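Local coordinates for protein 6-aminohexanoate-dimer hydrolase (Bacillus anthracis, PDB 4GB7) that probably hydrolyses the amide bond of the 6-aminohexanoate dimer, as a putative member of the serine beta-lactamase-like hydrolases, at residues N364-F369 / Y380-A385. Numbering follows the deposited sequence.
Sequences NEQGAF and YIDPKA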
ATOM      1  N   ASN A 364      -0.831   7.421  17.606  1.00 19.73           N
ATOM      2  CA  ASN A 364       0.413   7.534  18.299  1.00 18.11           C
ATOM      3  C   ASN A 364       0.629   8.985  18.733  1.00 19.05           C
ATOM      4  O   ASN A 364      -0.187   9.883  18.435  1.00 20.61           O
ATOM      5  CB  ASN A 364       1.586   6.900  17.525  1.00 20.43           C
ATOM      6  CG  ASN A 364       2.123   7.756  16.376  1.00 19.14           C
ATOM      7  OD1 ASN A 364       1.663   8.874  16.121  1.00 18.94           O
ATOM      8  ND2 ASN A 364       3.112   7.202  15.640  1.00 23.30           N
ATOM      9  N   GLU A 365       1.727   9.229  19.438  1.00 20.84           N
ATOM     10  CA  GLU A 365       1.930  10.554  20.008  1.00 22.85           C
ATOM     11  C   GLU A 365       2.211  11.614  18.948  1.00 20.61           C
ATOM     12  O   GLU A 365       2.230  12.810  19.288  1.00 22.72           O
ATOM     13  CB  GLU A 365       3.027  10.568  21.064  1.00 21.27           C
ATOM     14  CG  GLU A 365       4.417  10.292  20.544  1.00 23.64           C
ATOM     15  CD  GLU A 365       5.448  10.482  21.635  1.00 27.21           C
ATOM     16  OE1 GLU A 365       5.701  11.630  22.096  1.00 35.27           O
ATOM     17  OE2 GLU A 365       6.025   9.487  21.991  1.00 30.62           O
ATOM     18  N   GLN A 366       2.470  11.182  17.698  1.00 19.50           N
ATOM     19  CA  GLN A 366       2.732  12.143  16.607  1.00 21.48           C
ATOM     20  C   GLN A 366       1.531  12.435  15.786  1.00 19.47           C
ATOM     21  O   GLN A 366       1.600  13.297  14.913  1.00 20.59           O
ATOM     22  CB  GLN A 366       3.794  11.625  15.666  1.00 19.80           C
ATOM     23  CG  GLN A 366       5.063  11.204  16.377  1.00 19.34           C
ATOM     24  CD  GLN A 366       5.788  12.372  16.992  1.00 19.79           C
ATOM     25  OE1 GLN A 366       5.762  12.557  18.192  1.00 20.08           O
ATOM     26  NE2 GLN A 366       6.413  13.188  16.157  1.00 19.09           N
ATOM     27  N   GLY A 367       0.453  11.699  15.999  1.00 19.23           N
ATOM     28  CA  GLY A 367      -0.708  11.880  15.130  1.00 17.81           C
ATOM     29  C   GLY A 367      -0.401  11.284  13.734  1.00 17.86           C
ATOM     30  O   GLY A 367      -0.977  11.739  12.725  1.00 19.97           O
ATOM     31  N   ALA A 368       0.482  10.264  13.683  1.00 16.39           N
ATOM     32  CA  ALA A 368       0.915   9.702  12.374  1.00 15.55           C
ATOM     33  C   ALA A 368      -0.184   8.911  11.732  1.00 18.04           C
ATOM     34  O   ALA A 368      -1.101   8.423  12.401  1.00 21.73           O
ATOM     35  CB  ALA A 368       2.204   8.903  12.485  1.00 15.89           C
ATOM     36  N   PHE A 369      -0.114   8.770  10.429  1.00 18.62           N
ATOM     37  CA  PHE A 369      -0.978   7.883   9.719  1.00 18.26           C
ATOM     38  C   PHE A 369      -0.106   7.128   8.707  1.00 17.14           C
ATOM     39  O   PHE A 369       0.966   7.569   8.342  1.00 18.84           O
ATOM     40  CB  PHE A 369      -2.222   8.610   9.117  1.00 18.71           C
ATOM     41  CG  PHE A 369      -1.899   9.737   8.161  1.00 19.56           C
ATOM     42  CD1 PHE A 369      -1.576  10.995   8.635  1.00 21.82           C
ATOM     43  CD2 PHE A 369      -1.923   9.535   6.806  1.00 22.77           C
ATOM     44  CE1 PHE A 369      -1.298  12.043   7.780  1.00 22.54           C
ATOM     45  CE2 PHE A 369      -1.629  10.576   5.919  1.00 22.37           C
ATOM     46  CZ  PHE A 369      -1.303  11.830   6.393  1.00 20.89           C
ATOM     47  N   TYR A 380       4.731   5.901   5.869  1.00 15.97           N
ATOM     48  CA  TYR A 380       4.422   6.457   7.219  1.00 14.73           C
ATOM     49  C   TYR A 380       4.563   7.994   7.160  1.00 15.27           C
ATOM     50  O   TYR A 380       5.610   8.531   6.749  1.00 15.89           O
ATOM     51  CB  TYR A 380       5.397   5.869   8.229  1.00 14.81           C
ATOM     52  CG  TYR A 380       5.316   6.416   9.646  1.00 16.49           C
ATOM     53  CD1 TYR A 380       4.495   5.822  10.621  1.00 15.40           C
ATOM     54  CD2 TYR A 380       6.085   7.495  10.044  1.00 15.79           C
ATOM     55  CE1 TYR A 380       4.435   6.307  11.925  1.00 15.74           C
ATOM     56  CE2 TYR A 380       6.032   7.988  11.340  1.00 17.27           C
ATOM     57  CZ  TYR A 380       5.224   7.369  12.290  1.00 17.24           C
ATOM     58  OH  TYR A 380       5.179   7.829  13.585  1.00 17.58           O
ATOM     59  N   ILE A 381       3.508   8.704   7.564  1.00 17.20           N
ATOM     60  CA  ILE A 381       3.494  10.151   7.498  1.00 16.74           C
ATOM     61  C   ILE A 381       3.265  10.679   8.897  1.00 16.11           C
ATOM     62  O   ILE A 381       2.242  10.346   9.536  1.00 18.28           O
ATOM     63  CB  ILE A 381       2.385  10.654   6.544  1.00 16.92           C
ATOM     64  CG1 ILE A 381       2.588   9.972   5.134  1.00 21.60           C
ATOM     65  CG2 ILE A 381       2.383  12.182   6.523  1.00 19.21           C
ATOM     66  CD1 ILE A 381       1.521  10.309   4.167  1.00 24.94           C
ATOM     67  N   ASP A 382       4.162  11.536   9.341  1.00 15.54           N
ATOM     68  CA  ASP A 382       4.125  12.148  10.681  1.00 15.67           C
ATOM     69  C   ASP A 382       3.928  13.644  10.517  1.00 15.27           C
ATOM     70  O   ASP A 382       4.820  14.366  10.201  1.00 17.82           O
ATOM     71  CB  ASP A 382       5.444  11.836  11.403  1.00 14.47           C
ATOM     72  CG  ASP A 382       5.601  12.532  12.743  1.00 17.87           C
ATOM     73  OD1 ASP A 382       4.805  13.427  13.048  1.00 17.86           O
ATOM     74  OD2 ASP A 382       6.509  12.126  13.540  1.00 19.39           O
ATOM     75  N   PRO A 383       2.681  14.119  10.681  1.00 17.18           N
ATOM     76  CA  PRO A 383       2.427  15.534  10.502  1.00 16.30           C
ATOM     77  C   PRO A 383       2.954  16.424  11.643  1.00 17.48           C
ATOM     78  O   PRO A 383       3.090  17.636  11.441  1.00 24.12           O
ATOM     79  CB  PRO A 383       0.926  15.602  10.404  1.00 20.61           C
ATOM     80  CG  PRO A 383       0.411  14.337  10.893  1.00 27.49           C
ATOM     81  CD  PRO A 383       1.513  13.372  11.122  1.00 19.53           C
ATOM     82  N   LYS A 384       3.283  15.844  12.811  1.00 17.29           N
ATOM     83  CA  LYS A 384       3.789  16.652  13.915  1.00 19.34           C
ATOM     84  C   LYS A 384       5.252  17.045  13.618  1.00 19.42           C
ATOM     85  O   LYS A 384       5.631  18.212  13.800  1.00 21.10           O
ATOM     86  CB  LYS A 384       3.707  15.913  15.255  1.00 19.94           C
ATOM     87  CG  LYS A 384       4.072  16.759  16.465  1.00 21.38           C
ATOM     88  CD  LYS A 384       3.835  16.031  17.774  1.00 24.06           C
ATOM     89  CE  LYS A 384       3.983  16.945  18.973  1.00 36.91           C
ATOM     90  NZ  LYS A 384       5.388  16.855  19.436  1.00 48.10           N
ATOM     91  N   ALA A 385       6.055  16.050  13.235  1.00 18.72           N
ATOM     92  CA  ALA A 385       7.460  16.258  12.903  1.00 15.29           C
ATOM     93  C   ALA A 385       7.717  16.573  11.448  1.00 17.74           C
ATOM     94  O   ALA A 385       8.877  16.777  11.047  1.00 20.23           O
ATOM     95  CB  ALA A 385       8.317  15.095  13.357  1.00 17.25           C
TER
HETATM   96  O   HOH W   1       5.149  13.874  20.597  1.00 31.85           O
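Phe369 and Ile381 form an antiparallel hydrogen-bonded pair where outermost strand 369-373 meets strand 377-382, in the five-stranded sheet of a beta-lactamase-type domain. On the sheet face they share, Ile381 CB makes a CH-pi contact over one face of the Phe369 ring, 4.1 Å from the ring centroid, and Ile381 CD1 touches Phe369 CE2. Pro383 CG sits at the ring's edge, and helix 332-338 packs on the same phenylalanine.

Tyr380 and Asp382 bond through their side chains to the type I turn 364-367, beside helix 402-417. Asn364 ND2 donates a hydrogen bond to Tyr380 OH (3.0 Å), at the edge of the phenol and in its plane, with amide and ring 66° apart; Ala368 CB lies against Tyr380 CZ at 3.4 Å. Asn364 OD1 accepts hydrogen bonds on opposite faces from the backbone N of Gln366, which closes an Asx turn, and of Ala368; together they should fix the amide's flip.

Gln366, bent at chi2 (-67°), donates a hydrogen bond from NE2 to the syn lone pair of Asp382 OD2 (2.8 Å), the amide nearly perpendicular to the carboxylate. Asp382 OD1, closing an Asx motif, instead accepts from Ala385 N above the carboxylate plane, at 2.9 Å.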